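Local coordinates for protein Xcc_ctr_pt (PDB 6NJW) that probably cleaves DNA as a metal-dependent OLD family nuclease, this chain being its C-terminal region with the magnesium-binding Toprim domain, at residues A[59-70]-A[96-104]; A[75-83]-A[209-217]. All coordinates share one frame; numbering follows the deposited sequence.

Contact 1: residues A[59-70]-A[96-104]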
ATOM      1  N   THR A  59      11.025   3.636   2.916  1.00 42.05           N
ATOM      2  CA  THR A  59      10.786   4.016   1.530  1.00 46.40           C
ATOM      3  C   THR A  59      11.911   3.581   0.607  1.00 47.32           C
ATOM      4  O   THR A  59      11.932   3.987  -0.559  1.00 47.99           O
ATOM      5  CB  THR A  59      10.560   5.530   1.407  1.00 54.40           C
ATOM      6  OG1 THR A  59      11.712   6.228   1.892  1.00 49.86           O
ATOM      7  CG2 THR A  59       9.337   5.969   2.219  1.00 50.92           C
ATOM      8  N   ASN A  60      12.840   2.762   1.081  1.00 43.90           N
ATOM      9  CA  ASN A  60      13.935   2.309   0.239  1.00 46.52           C
ATOM     10  C   ASN A  60      13.549   0.956  -0.343  1.00 43.29           C
ATOM     11  O   ASN A  60      13.766  -0.080   0.284  1.00 39.43           O
ATOM     12  CB  ASN A  60      15.243   2.223   1.013  1.00 42.45           C
ATOM     13  CG  ASN A  60      16.402   1.880   0.112  1.00 45.02           C
ATOM     14  OD1 ASN A  60      16.280   1.935  -1.116  1.00 48.96           O
ATOM     15  ND2 ASN A  60      17.533   1.515   0.705  1.00 52.23           N
ATOM     16  N   PHE A  61      13.000   0.973  -1.557  1.00 40.80           N
ATOM     17  CA  PHE A  61      12.617  -0.245  -2.251  1.00 43.20           C
ATOM     18  C   PHE A  61      13.762  -0.864  -3.040  1.00 40.83           C
ATOM     19  O   PHE A  61      13.651  -2.015  -3.471  1.00 35.56           O
ATOM     20  CB  PHE A  61      11.428   0.047  -3.189  1.00 34.45           C
ATOM     21  CG  PHE A  61      10.136   0.300  -2.451  1.00 34.27           C
ATOM     22  CD1 PHE A  61       9.330  -0.754  -2.066  1.00 31.91           C
ATOM     23  CD2 PHE A  61       9.754   1.587  -2.117  1.00 39.76           C
ATOM     24  CE1 PHE A  61       8.148  -0.533  -1.378  1.00 33.98           C
ATOM     25  CE2 PHE A  61       8.574   1.831  -1.424  1.00 41.87           C
ATOM     26  CZ  PHE A  61       7.761   0.765  -1.047  1.00 35.48           C
ATOM     27  N   THR A  62      14.871  -0.149  -3.213  1.00 36.48           N
ATOM     28  CA  THR A  62      15.905  -0.613  -4.137  1.00 38.99           C
ATOM     29  C   THR A  62      16.487  -1.985  -3.790  1.00 37.54           C
ATOM     30  O   THR A  62      16.640  -2.809  -4.710  1.00 39.60           O
ATOM     31  CB  THR A  62      17.001   0.457  -4.227  1.00 41.49           C
ATOM     32  OG1 THR A  62      16.379   1.708  -4.523  1.00 39.92           O
ATOM     33  CG2 THR A  62      17.963   0.126  -5.337  1.00 39.10           C
ATOM     34  N   PRO A  63      16.846  -2.297  -2.538  1.00 39.16           N
ATOM     35  CA  PRO A  63      17.402  -3.636  -2.267  1.00 40.25           C
ATOM     36  C   PRO A  63      16.441  -4.754  -2.600  1.00 38.88           C
ATOM     37  O   PRO A  63      16.878  -5.827  -3.030  1.00 33.43           O
ATOM     38  CB  PRO A  63      17.698  -3.599  -0.760  1.00 39.34           C
ATOM     39  CG  PRO A  63      17.843  -2.141  -0.454  1.00 44.45           C
ATOM     40  CD  PRO A  63      16.851  -1.456  -1.329  1.00 41.23           C
ATOM     41  N   TYR A  64      15.136  -4.533  -2.423  1.00 37.39           N
ATOM     42  CA  TYR A  64      14.159  -5.566  -2.759  1.00 36.67           C
ATOM     43  C   TYR A  64      13.975  -5.718  -4.260  1.00 35.99           C
ATOM     44  O   TYR A  64      13.774  -6.837  -4.755  1.00 35.19           O
ATOM     45  CB  TYR A  64      12.826  -5.249  -2.089  1.00 36.80           C
ATOM     46  CG  TYR A  64      12.937  -5.408  -0.605  1.00 37.54           C
ATOM     47  CD1 TYR A  64      13.435  -4.375   0.189  1.00 43.73           C
ATOM     48  CD2 TYR A  64      12.604  -6.604   0.002  1.00 44.88           C
ATOM     49  CE1 TYR A  64      13.559  -4.517   1.563  1.00 44.84           C
ATOM     50  CE2 TYR A  64      12.729  -6.764   1.377  1.00 49.03           C
ATOM     51  CZ  TYR A  64      13.206  -5.718   2.146  1.00 49.85           C
ATOM     52  OH  TYR A  64      13.322  -5.873   3.508  1.00 56.78           O
ATOM     53  N   VAL A  65      13.988  -4.612  -5.008  1.00 35.24           N
ATOM     54  CA  VAL A  65      13.906  -4.738  -6.458  1.00 34.08           C
ATOM     55  C   VAL A  65      15.154  -5.430  -7.004  1.00 37.75           C
ATOM     56  O   VAL A  65      15.080  -6.216  -7.962  1.00 37.89           O
ATOM     57  CB  VAL A  65      13.670  -3.356  -7.104  1.00 30.86           C
ATOM     58  CG1 VAL A  65      13.754  -3.443  -8.619  1.00 34.54           C
ATOM     59  CG2 VAL A  65      12.318  -2.831  -6.682  1.00 36.74           C
ATOM     60  N   LYS A  66      16.321  -5.173  -6.398  1.00 36.14           N
ATOM     61  CA  LYS A  66      17.511  -5.930  -6.796  1.00 35.10           C
ATOM     62  C   LYS A  66      17.324  -7.422  -6.543  1.00 32.11           C
ATOM     63  O   LYS A  66      17.652  -8.253  -7.396  1.00 35.70           O
ATOM     64  CB  LYS A  66      18.744  -5.401  -6.053  1.00 35.12           C
ATOM     65  CG  LYS A  66      19.257  -4.053  -6.585  1.00 40.65           C
ATOM     66  CD  LYS A  66      20.404  -3.524  -5.700  1.00 43.91           C
ATOM     67  CE  LYS A  66      21.055  -2.273  -6.273  1.00 49.07           C
ATOM     68  NZ  LYS A  66      22.193  -1.833  -5.397  1.00 48.34           N
ATOM     69  N   LEU A  67      16.770  -7.781  -5.390  1.00 35.46           N
ATOM     70  CA  LEU A  67      16.572  -9.200  -5.085  1.00 37.90           C
ATOM     71  C   LEU A  67      15.605  -9.863  -6.067  1.00 37.92           C
ATOM     72  O   LEU A  67      15.827 -11.002  -6.501  1.00 36.37           O
ATOM     73  CB  LEU A  67      16.064  -9.354  -3.657  1.00 32.37           C
ATOM     74  CG  LEU A  67      15.618 -10.764  -3.262  1.00 40.65           C
ATOM     75  CD1 LEU A  67      16.818 -11.735  -3.274  1.00 39.76           C
ATOM     76  CD2 LEU A  67      14.952 -10.733  -1.882  1.00 39.17           C
ATOM     77  N   LEU A  68      14.527  -9.165  -6.434  1.00 36.74           N
ATOM     78  CA  LEU A  68      13.461  -9.752  -7.245  1.00 36.13           C
ATOM     79  C   LEU A  68      13.600  -9.474  -8.737  1.00 35.91           C
ATOM     80  O   LEU A  68      12.922 -10.124  -9.534  1.00 40.15           O
ATOM     81  CB  LEU A  68      12.088  -9.251  -6.749  1.00 40.51           C
ATOM     82  CG  LEU A  68      11.866  -9.367  -5.237  1.00 40.39           C
ATOM     83  CD1 LEU A  68      10.650  -8.550  -4.794  1.00 39.53           C
ATOM     84  CD2 LEU A  68      11.711 -10.816  -4.811  1.00 41.61           C
ATOM     85  N   GLY A  69      14.479  -8.565  -9.141  1.00 36.97           N
ATOM     86  CA  GLY A  69      14.630  -8.212 -10.531  1.00 36.09           C
ATOM     87  C   GLY A  69      15.383  -9.235 -11.354  1.00 40.08           C
ATOM     88  O   GLY A  69      15.744 -10.316 -10.882  1.00 40.94           O
ATOM     89  N   PRO A  70      15.626  -8.913 -12.623  1.00 41.05           N
ATOM     90  CA  PRO A  70      16.194  -9.924 -13.527  1.00 44.28           C
ATOM     91  C   PRO A  70      17.626 -10.304 -13.202  1.00 42.05           C
ATOM     92  O   PRO A  70      18.058 -11.384 -13.608  1.00 41.94           O
ATOM     93  CB  PRO A  70      16.094  -9.269 -14.911  1.00 41.56           C
ATOM     94  CG  PRO A  70      15.998  -7.793 -14.651  1.00 44.10           C
ATOM     95  CD  PRO A  70      15.256  -7.673 -13.332  1.00 46.54           C
ATOM     96  N   ARG A  96      13.154   8.044  -5.463  1.00 47.11           N
ATOM     97  CA  ARG A  96      12.836   6.687  -5.033  1.00 49.39           C
ATOM     98  C   ARG A  96      12.514   5.790  -6.223  1.00 43.31           C
ATOM     99  O   ARG A  96      12.975   4.646  -6.285  1.00 41.73           O
ATOM    100  CB  ARG A  96      11.674   6.738  -4.039  1.00 52.46           C
ATOM    101  CG  ARG A  96      11.178   5.394  -3.504  1.00 55.39           C
ATOM    102  CD  ARG A  96       9.873   5.601  -2.723  1.00 47.13           C
ATOM    103  NE  ARG A  96       9.949   6.835  -1.938  1.00 54.77           N
ATOM    104  CZ  ARG A  96       8.917   7.626  -1.658  1.00 54.48           C
ATOM    105  NH1 ARG A  96       7.703   7.322  -2.093  1.00 47.31           N
ATOM    106  NH2 ARG A  96       9.103   8.727  -0.938  1.00 56.83           N
ATOM    107  N   LEU A  97      11.765   6.308  -7.204  1.00 42.79           N
ATOM    108  CA  LEU A  97      11.387   5.498  -8.357  1.00 45.61           C
ATOM    109  C   LEU A  97      12.489   5.434  -9.406  1.00 39.85           C
ATOM    110  O   LEU A  97      12.624   4.420 -10.090  1.00 41.67           O
ATOM    111  CB  LEU A  97      10.094   6.034  -8.990  1.00 41.55           C
ATOM    112  CG  LEU A  97       8.812   5.778  -8.197  1.00 44.22           C
ATOM    113  CD1 LEU A  97       7.584   6.321  -8.933  1.00 43.71           C
ATOM    114  CD2 LEU A  97       8.654   4.293  -7.909  1.00 44.08           C
ATOM    115  N   ILE A  98      13.288   6.487  -9.562  1.00 45.95           N
ATOM    116  CA  ILE A  98      14.459   6.365 -10.431  1.00 44.95           C
ATOM    117  C   ILE A  98      15.408   5.299  -9.888  1.00 39.09           C
ATOM    118  O   ILE A  98      16.009   4.530 -10.651  1.00 45.22           O
ATOM    119  CB  ILE A  98      15.157   7.730 -10.585  1.00 50.17           C
ATOM    120  CG1 ILE A  98      14.296   8.661 -11.450  1.00 48.25           C
ATOM    121  CG2 ILE A  98      16.543   7.554 -11.207  1.00 47.80           C
ATOM    122  CD1 ILE A  98      14.803  10.088 -11.503  1.00 55.34           C
ATOM    123  N   ASN A  99      15.533   5.220  -8.565  1.00 41.14           N
ATOM    124  CA  ASN A  99      16.424   4.228  -7.967  1.00 41.25           C
ATOM    125  C   ASN A  99      15.997   2.806  -8.313  1.00 44.01           C
ATOM    126  O   ASN A  99      16.851   1.947  -8.575  1.00 42.17           O
ATOM    127  CB  ASN A  99      16.489   4.434  -6.456  1.00 45.21           C
ATOM    128  CG  ASN A  99      17.420   5.579  -6.073  1.00 49.80           C
ATOM    129  OD1 ASN A  99      18.299   5.943  -6.844  1.00 49.45           O
ATOM    130  ND2 ASN A  99      17.210   6.160  -4.900  1.00 49.24           N
ATOM    131  N   VAL A 100      14.685   2.534  -8.358  1.00 43.40           N
ATOM    132  CA  VAL A 100      14.282   1.190  -8.784  1.00 38.09           C
ATOM    133  C   VAL A 100      14.222   1.059 -10.304  1.00 39.65           C
ATOM    134  O   VAL A 100      14.470  -0.030 -10.838  1.00 41.62           O
ATOM    135  CB  VAL A 100      12.953   0.755  -8.132  1.00 35.03           C
ATOM    136  CG1 VAL A 100      13.133   0.609  -6.630  1.00 36.12           C
ATOM    137  CG2 VAL A 100      11.828   1.728  -8.437  1.00 40.07           C
ATOM    138  N   LEU A 101      13.910   2.132 -11.040  1.00 35.16           N
ATOM    139  CA  LEU A 101      13.885   1.994 -12.492  1.00 39.57           C
ATOM    140  C   LEU A 101      15.281   1.753 -13.054  1.00 43.19           C
ATOM    141  O   LEU A 101      15.428   1.047 -14.060  1.00 44.46           O
ATOM    142  CB  LEU A 101      13.246   3.222 -13.137  1.00 43.99           C
ATOM    143  CG  LEU A 101      11.720   3.357 -13.008  1.00 38.80           C
ATOM    144  CD1 LEU A 101      11.279   4.771 -13.364  1.00 43.65           C
ATOM    145  CD2 LEU A 101      10.992   2.345 -13.867  1.00 38.77           C
ATOM    146  N   ASP A 102      16.313   2.309 -12.409  1.00 45.58           N
ATOM    147  CA  ASP A 102      17.689   2.004 -12.805  1.00 47.61           C
ATOM    148  C   ASP A 102      17.998   0.517 -12.685  1.00 44.65           C
ATOM    149  O   ASP A 102      18.823  -0.006 -13.439  1.00 45.59           O
ATOM    150  CB  ASP A 102      18.675   2.798 -11.954  1.00 46.46           C
ATOM    151  CG  ASP A 102      18.719   4.266 -12.317  1.00 49.04           C
ATOM    152  OD1 ASP A 102      18.225   4.641 -13.401  1.00 52.09           O
ATOM    153  OD2 ASP A 102      19.244   5.045 -11.499  1.00 53.91           O
ATOM    154  N   VAL A 103      17.353  -0.177 -11.746  1.00 44.08           N
ATOM    155  CA  VAL A 103      17.523  -1.623 -11.614  1.00 41.33           C
ATOM    156  C   VAL A 103      16.654  -2.369 -12.623  1.00 49.66           C
ATOM    157  O   VAL A 103      17.139  -3.208 -13.392  1.00 44.90           O
ATOM    158  CB  VAL A 103      17.204  -2.059 -10.169  1.00 38.39           C
ATOM    159  CG1 VAL A 103      17.292  -3.574 -10.025  1.00 43.08           C
ATOM    160  CG2 VAL A 103      18.121  -1.350  -9.166  1.00 44.80           C
ATOM    161  N   ILE A 104      15.346  -2.099 -12.627  1.00 45.61           N
ATOM    162  CA  ILE A 104      14.452  -2.910 -13.447  1.00 46.43           C
ATOM    163  C   ILE A 104      14.543  -2.551 -14.927  1.00 46.58           C
ATOM    164  O   ILE A 104      14.143  -3.353 -15.779  1.00 49.55           O
ATOM    165  CB  ILE A 104      13.002  -2.788 -12.949  1.00 48.96           C
ATOM    166  CG1 ILE A 104      12.152  -3.951 -13.463  1.00 49.41           C
ATOM    167  CG2 ILE A 104      12.387  -1.467 -13.408  1.00 47.16           C
ATOM    168  CD1 ILE A 104      12.316  -5.230 -12.660  1.00 53.47           C
TER
HETATM  169  O   HOH W   1      13.682   3.101  -3.682  1.00 46.95           O
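Val65 drops its two methyls into the surface of helix 96-104, one toward Val100 and one toward Val103. Val65 CG2 comes down on Val100 CG1 at 3.5 Å. Val65 CG1, anti to the backbone N (chi1 173°), meets Val103 CG1 at 3.8 Å. Val103 is the bump of the second helix. It fits between Thr62, Val65 and Lys66, with Val103 CG2 3.9 Å from Lys66 CG. The two helices run nearly parallel, 16° apart, with axes 9.1 Å from each other.

Beyond the end of helix 62-68, Ile104 CD1 reaches up to Pro70 CD, 3.9 Å away, and passes close to Gly69. At the other end Arg96 leans across Thr59, with Arg96 CG 3.3 Å from Thr59 O. Its chain bends at chi3 (-39°). Thr59 CB and CG2 lie over one guanidinium face, the methyl displaced toward the rim. The buried Arg96 NE has no polar partner in the model. The edge of the Phe61 ring borders Arg96 CD. A water here is hydrogen-bonded to Phe61 N, Thr62 OG1 and Arg96 O. Arg96 also makes a salt bridge to Asp84 and a hydrogen bond from NH1 to Asp82 O.

Both helices pack on one face of the parallel sheet. Phe61 and Val65 lie on strand 77-82; Val65, Val100 and Ile104 share Tyr127 of strand 127-130. Leu97, Ile98 and Leu101 pack on helix 115-123.

Contact 2: residues A[75-83]-A[209-217]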
ATOM      1  N   ILE A  75      11.535 -12.536  -9.897  1.00 38.06           N
ATOM      2  CA  ILE A  75      10.223 -12.864  -9.344  1.00 35.23           C
ATOM      3  C   ILE A  75       9.285 -11.700  -9.650  1.00 37.24           C
ATOM      4  O   ILE A  75       9.651 -10.543  -9.400  1.00 36.13           O
ATOM      5  CB  ILE A  75      10.308 -13.116  -7.821  1.00 37.31           C
ATOM      6  CG1 ILE A  75      11.069 -14.411  -7.515  1.00 40.39           C
ATOM      7  CG2 ILE A  75       8.943 -13.184  -7.160  1.00 40.71           C
ATOM      8  CD1 ILE A  75      11.262 -14.629  -6.034  1.00 42.43           C
ATOM      9  N   PRO A  76       8.086 -11.949 -10.180  1.00 36.79           N
ATOM     10  CA  PRO A  76       7.130 -10.848 -10.383  1.00 38.20           C
ATOM     11  C   PRO A  76       6.837 -10.120  -9.074  1.00 29.66           C
ATOM     12  O   PRO A  76       6.620 -10.737  -8.031  1.00 32.81           O
ATOM     13  CB  PRO A  76       5.879 -11.555 -10.921  1.00 43.69           C
ATOM     14  CG  PRO A  76       6.337 -12.905 -11.384  1.00 41.79           C
ATOM     15  CD  PRO A  76       7.535 -13.263 -10.569  1.00 36.00           C
ATOM     16  N   HIS A  77       6.829  -8.787  -9.129  1.00 31.53           N
ATOM     17  CA  HIS A  77       6.579  -8.017  -7.928  1.00 32.96           C
ATOM     18  C   HIS A  77       5.961  -6.681  -8.309  1.00 32.27           C
ATOM     19  O   HIS A  77       6.027  -6.247  -9.457  1.00 36.89           O
ATOM     20  CB  HIS A  77       7.867  -7.791  -7.127  1.00 35.38           C
ATOM     21  CG  HIS A  77       8.899  -7.039  -7.899  1.00 33.77           C
ATOM     22  ND1 HIS A  77       9.700  -7.647  -8.841  1.00 34.61           N
ATOM     23  CD2 HIS A  77       9.215  -5.722  -7.925  1.00 36.19           C
ATOM     24  CE1 HIS A  77      10.482  -6.736  -9.401  1.00 35.87           C
ATOM     25  NE2 HIS A  77      10.206  -5.562  -8.864  1.00 38.03           N
ATOM     26  N   VAL A  78       5.348  -6.034  -7.320  1.00 31.19           N
ATOM     27  CA  VAL A  78       4.762  -4.713  -7.489  1.00 33.85           C
ATOM     28  C   VAL A  78       5.222  -3.846  -6.321  1.00 32.99           C
ATOM     29  O   VAL A  78       5.724  -4.342  -5.322  1.00 34.28           O
ATOM     30  CB  VAL A  78       3.221  -4.775  -7.562  1.00 31.49           C
ATOM     31  CG1 VAL A  78       2.789  -5.517  -8.823  1.00 33.00           C
ATOM     32  CG2 VAL A  78       2.648  -5.460  -6.309  1.00 32.09           C
ATOM     33  N   ILE A  79       5.031  -2.534  -6.446  1.00 30.92           N
ATOM     34  CA  ILE A  79       5.364  -1.594  -5.378  1.00 33.69           C
ATOM     35  C   ILE A  79       4.165  -0.695  -5.109  1.00 33.10           C
ATOM     36  O   ILE A  79       3.508  -0.235  -6.045  1.00 34.11           O
ATOM     37  CB  ILE A  79       6.596  -0.732  -5.745  1.00 34.58           C
ATOM     38  CG1 ILE A  79       7.884  -1.543  -5.597  1.00 35.95           C
ATOM     39  CG2 ILE A  79       6.658   0.543  -4.893  1.00 33.85           C
ATOM     40  CD1 ILE A  79       9.109  -0.864  -6.246  1.00 34.68           C
ATOM     41  N   LEU A  80       3.905  -0.427  -3.833  1.00 35.62           N
ATOM     42  CA  LEU A  80       2.929   0.559  -3.384  1.00 35.01           C
ATOM     43  C   LEU A  80       3.675   1.575  -2.537  1.00 36.56           C
ATOM     44  O   LEU A  80       4.268   1.213  -1.514  1.00 35.31           O
ATOM     45  CB  LEU A  80       1.816  -0.099  -2.554  1.00 32.63           C
ATOM     46  CG  LEU A  80       0.962  -1.077  -3.360  1.00 35.21           C
ATOM     47  CD1 LEU A  80       0.129  -1.992  -2.474  1.00 37.28           C
ATOM     48  CD2 LEU A  80       0.068  -0.228  -4.228  1.00 41.16           C
ATOM     49  N   THR A  81       3.644   2.840  -2.946  1.00 35.01           N
ATOM     50  CA  THR A  81       4.388   3.849  -2.202  1.00 43.28           C
ATOM     51  C   THR A  81       3.645   5.177  -2.283  1.00 45.62           C
ATOM     52  O   THR A  81       2.754   5.357  -3.118  1.00 40.32           O
ATOM     53  CB  THR A  81       5.827   3.973  -2.725  1.00 41.83           C
ATOM     54  OG1 THR A  81       6.629   4.722  -1.792  1.00 41.06           O
ATOM     55  CG2 THR A  81       5.851   4.631  -4.086  1.00 42.42           C
ATOM     56  N   ASP A  82       4.012   6.099  -1.386  1.00 45.49           N
ATOM     57  CA  ASP A  82       3.320   7.378  -1.224  1.00 47.19           C
ATOM     58  C   ASP A  82       4.063   8.499  -1.938  1.00 50.49           C
ATOM     59  O   ASP A  82       5.296   8.564  -1.898  1.00 47.12           O
ATOM     60  CB  ASP A  82       3.180   7.728   0.258  1.00 51.70           C
ATOM     61  CG  ASP A  82       2.198   6.822   0.975  1.00 53.11           C
ATOM     62  OD1 ASP A  82       1.461   6.093   0.284  1.00 54.75           O
ATOM     63  OD2 ASP A  82       2.162   6.832   2.221  1.00 60.50           O
ATOM     64  N   ARG A  83       3.305   9.404  -2.567  1.00 47.13           N
ATOM     65  CA  ARG A  83       3.939  10.462  -3.351  1.00 53.90           C
ATOM     66  C   ARG A  83       4.805  11.365  -2.483  1.00 56.44           C
ATOM     67  O   ARG A  83       5.912  11.745  -2.889  1.00 60.02           O
ATOM     68  CB  ARG A  83       2.897  11.304  -4.087  1.00 55.38           C
ATOM     69  CG  ARG A  83       3.539  12.212  -5.141  1.00 59.81           C
ATOM     70  CD  ARG A  83       2.526  13.131  -5.796  1.00 64.27           C
ATOM     71  NE  ARG A  83       3.061  13.815  -6.970  1.00 67.82           N
ATOM     72  CZ  ARG A  83       2.765  13.482  -8.223  1.00 71.05           C
ATOM     73  NH1 ARG A  83       1.938  12.470  -8.458  1.00 72.11           N
ATOM     74  NH2 ARG A  83       3.294  14.152  -9.239  1.00 65.99           N
ATOM     75  N   TYR A 209      -4.708   2.942  -6.169  1.00 39.09           N
ATOM     76  CA  TYR A 209      -3.350   2.434  -6.341  1.00 37.76           C
ATOM     77  C   TYR A 209      -3.216   1.007  -5.814  1.00 37.81           C
ATOM     78  O   TYR A 209      -2.444   0.214  -6.367  1.00 36.26           O
ATOM     79  CB  TYR A 209      -2.329   3.388  -5.703  1.00 35.25           C
ATOM     80  CG  TYR A 209      -2.143   3.315  -4.200  1.00 38.40           C
ATOM     81  CD1 TYR A 209      -3.194   3.583  -3.322  1.00 41.59           C
ATOM     82  CD2 TYR A 209      -0.907   3.021  -3.656  1.00 41.94           C
ATOM     83  CE1 TYR A 209      -3.011   3.532  -1.935  1.00 43.59           C
ATOM     84  CE2 TYR A 209      -0.717   2.959  -2.267  1.00 44.76           C
ATOM     85  CZ  TYR A 209      -1.770   3.221  -1.419  1.00 44.76           C
ATOM     86  OH  TYR A 209      -1.579   3.161  -0.048  1.00 45.75           O
ATOM     87  N   ILE A 210      -3.997   0.646  -4.794  1.00 35.05           N
ATOM     88  CA  ILE A 210      -3.962  -0.717  -4.271  1.00 37.11           C
ATOM     89  C   ILE A 210      -4.635  -1.685  -5.241  1.00 37.58           C
ATOM     90  O   ILE A 210      -4.120  -2.779  -5.507  1.00 36.40           O
ATOM     91  CB  ILE A 210      -4.612  -0.758  -2.872  1.00 32.25           C
ATOM     92  CG1 ILE A 210      -3.718  -0.033  -1.845  1.00 36.73           C
ATOM     93  CG2 ILE A 210      -4.889  -2.191  -2.421  1.00 31.53           C
ATOM     94  CD1 ILE A 210      -4.281  -0.056  -0.429  1.00 38.18           C
ATOM     95  N   ARG A 211      -5.798  -1.313  -5.779  1.00 34.77           N
ATOM     96  CA  ARG A 211      -6.426  -2.159  -6.795  1.00 35.73           C
ATOM     97  C   ARG A 211      -5.503  -2.364  -7.997  1.00 37.26           C
ATOM     98  O   ARG A 211      -5.386  -3.478  -8.525  1.00 34.17           O
ATOM     99  CB  ARG A 211      -7.755  -1.550  -7.248  1.00 39.78           C
ATOM    100  CG  ARG A 211      -8.460  -2.394  -8.331  1.00 36.65           C
ATOM    101  CD  ARG A 211      -9.736  -1.722  -8.861  1.00 38.96           C
ATOM    102  NE  ARG A 211     -10.635  -1.348  -7.782  1.00 47.28           N
ATOM    103  CZ  ARG A 211     -11.607  -2.133  -7.336  1.00 51.78           C
ATOM    104  NH1 ARG A 211     -11.788  -3.314  -7.898  1.00 47.07           N
ATOM    105  NH2 ARG A 211     -12.401  -1.737  -6.346  1.00 52.84           N
ATOM    106  N   SER A 212      -4.834  -1.302  -8.433  1.00 34.88           N
ATOM    107  CA  SER A 212      -3.916  -1.398  -9.559  1.00 32.28           C
ATOM    108  C   SER A 212      -2.788  -2.378  -9.279  1.00 33.18           C
ATOM    109  O   SER A 212      -2.446  -3.201 -10.137  1.00 35.77           O
ATOM    110  CB  SER A 212      -3.343  -0.016  -9.876  1.00 38.94           C
ATOM    111  OG  SER A 212      -4.293   0.780 -10.566  1.00 40.34           O
ATOM    112  N   ALA A 213      -2.201  -2.312  -8.084  1.00 33.39           N
ATOM    113  CA  ALA A 213      -1.085  -3.196  -7.787  1.00 33.62           C
ATOM    114  C   ALA A 213      -1.554  -4.627  -7.659  1.00 33.19           C
ATOM    115  O   ALA A 213      -0.873  -5.546  -8.119  1.00 33.17           O
ATOM    116  CB  ALA A 213      -0.373  -2.764  -6.502  1.00 33.33           C
ATOM    117  N   LEU A 214      -2.696  -4.840  -7.002  1.00 32.78           N
ATOM    118  CA  LEU A 214      -3.216  -6.202  -6.859  1.00 34.56           C
ATOM    119  C   LEU A 214      -3.518  -6.832  -8.216  1.00 33.68           C
ATOM    120  O   LEU A 214      -3.180  -7.998  -8.455  1.00 33.02           O
ATOM    121  CB  LEU A 214      -4.466  -6.189  -5.981  1.00 31.51           C
ATOM    122  CG  LEU A 214      -4.204  -5.891  -4.511  1.00 35.66           C
ATOM    123  CD1 LEU A 214      -5.550  -5.763  -3.762  1.00 37.52           C
ATOM    124  CD2 LEU A 214      -3.334  -6.987  -3.881  1.00 35.37           C
ATOM    125  N   GLU A 215      -4.154  -6.078  -9.116  1.00 34.41           N
ATOM    126  CA  GLU A 215      -4.471  -6.591 -10.448  1.00 36.55           C
ATOM    127  C   GLU A 215      -3.205  -6.819 -11.273  1.00 39.57           C
ATOM    128  O   GLU A 215      -3.121  -7.782 -12.045  1.00 37.09           O
ATOM    129  CB  GLU A 215      -5.418  -5.621 -11.152  1.00 34.37           C
ATOM    130  CG  GLU A 215      -6.784  -5.489 -10.437  1.00 37.53           C
ATOM    131  CD  GLU A 215      -7.762  -4.542 -11.147  1.00 44.34           C
ATOM    132  OE1 GLU A 215      -7.304  -3.613 -11.837  1.00 41.65           O
ATOM    133  OE2 GLU A 215      -8.988  -4.723 -10.986  1.00 43.72           O
ATOM    134  N   HIS A 216      -2.197  -5.961 -11.101  1.00 34.86           N
ATOM    135  CA  HIS A 216      -0.953  -6.141 -11.842  1.00 32.38           C
ATOM    136  C   HIS A 216      -0.278  -7.455 -11.460  1.00 33.38           C
ATOM    137  O   HIS A 216       0.115  -8.232 -12.336  1.00 34.57           O
ATOM    138  CB  HIS A 216      -0.002  -4.966 -11.587  1.00 29.09           C
ATOM    139  CG  HIS A 216       1.231  -5.001 -12.439  1.00 34.02           C
ATOM    140  ND1 HIS A 216       1.363  -4.254 -13.589  1.00 39.54           N
ATOM    141  CD2 HIS A 216       2.375  -5.722 -12.328  1.00 32.51           C
ATOM    142  CE1 HIS A 216       2.535  -4.503 -14.147  1.00 35.36           C
ATOM    143  NE2 HIS A 216       3.169  -5.392 -13.402  1.00 32.17           N
ATOM    144  N   ILE A 217      -0.146  -7.730 -10.155  1.00 33.35           N
ATOM    145  CA  ILE A 217       0.573  -8.935  -9.739  1.00 33.93           C
ATOM    146  C   ILE A 217      -0.264 -10.177 -10.015  1.00 40.48           C
ATOM    147  O   ILE A 217       0.269 -11.232 -10.386  1.00 35.16           O
ATOM    148  CB  ILE A 217       1.001  -8.849  -8.258  1.00 32.16           C
ATOM    149  CG1 ILE A 217       1.972  -9.989  -7.900  1.00 38.63           C
ATOM    150  CG2 ILE A 217      -0.164  -8.887  -7.299  1.00 32.62           C
ATOM    151  CD1 ILE A 217       3.261  -9.941  -8.714  1.00 44.02           C
TER
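Leu80 and Val78 point from strand 77-82 into helix 209-217 and bury the most surface here. Leu80 pushes its CD2 branch into a hollow between Tyr209 and Ala213. Leu80 CD2 lies 3.4 Å from Ala213 CB, a tight carbon contact, and 3.3 Å from Tyr209 O. Leu80 CD2 also comes 3.4 Å from Tyr209 CD2, meeting the ring obliquely. Ala213 is small, and the strand comes close there, with the Val78 and Ala213 CA atoms 6.0 Å apart.

Val78 sits two residues back, on the same side of the strand. Its CG1, anti to the carbonyl carbon (chi1 -66°), fits among Ala213 O, His216 and Ile217. Val78 CG1 is 3.5 Å from His216 CD2 and 3.8 Å from Ile217 CB. Ile217 closes the row: CG1 stands anti to the backbone N (chi1 -170°), and Ile217 CD1 ends 3.5 Å from Pro76 O.

The strand and helix run antiparallel, at 174°. At the end far from Pro76, Asp82 and Tyr209 both belong to the magnesium site of this structure. Asp82 and Asp84, at the strand's C-terminal end, form the Asp-x-Asp pair known from Toprim domains and, with Glu27, are consistent with that active site.

Overall arrangement
Contacts 1 and 2 lie on opposite faces of the four-stranded parallel sheet, with centres about 14 Å apart. Along the chain their segments alternate: 59-70, 75-83, 96-104, then 209-217 much later. Strand 77-82 is the common element. It follows helix 62-68 and leads into helix 93-104, and helix 208-226 covers its other side. The two contacts also touch directly. Leu68 O lies 2.8 Å from Ile75 N, a probable hydrogen bond. Phe61 and helix 62-68 on one face and helix 208-226 on the other cover the strand that carries Asp82 to the magnesium site, consistent with a Toprim nuclease core.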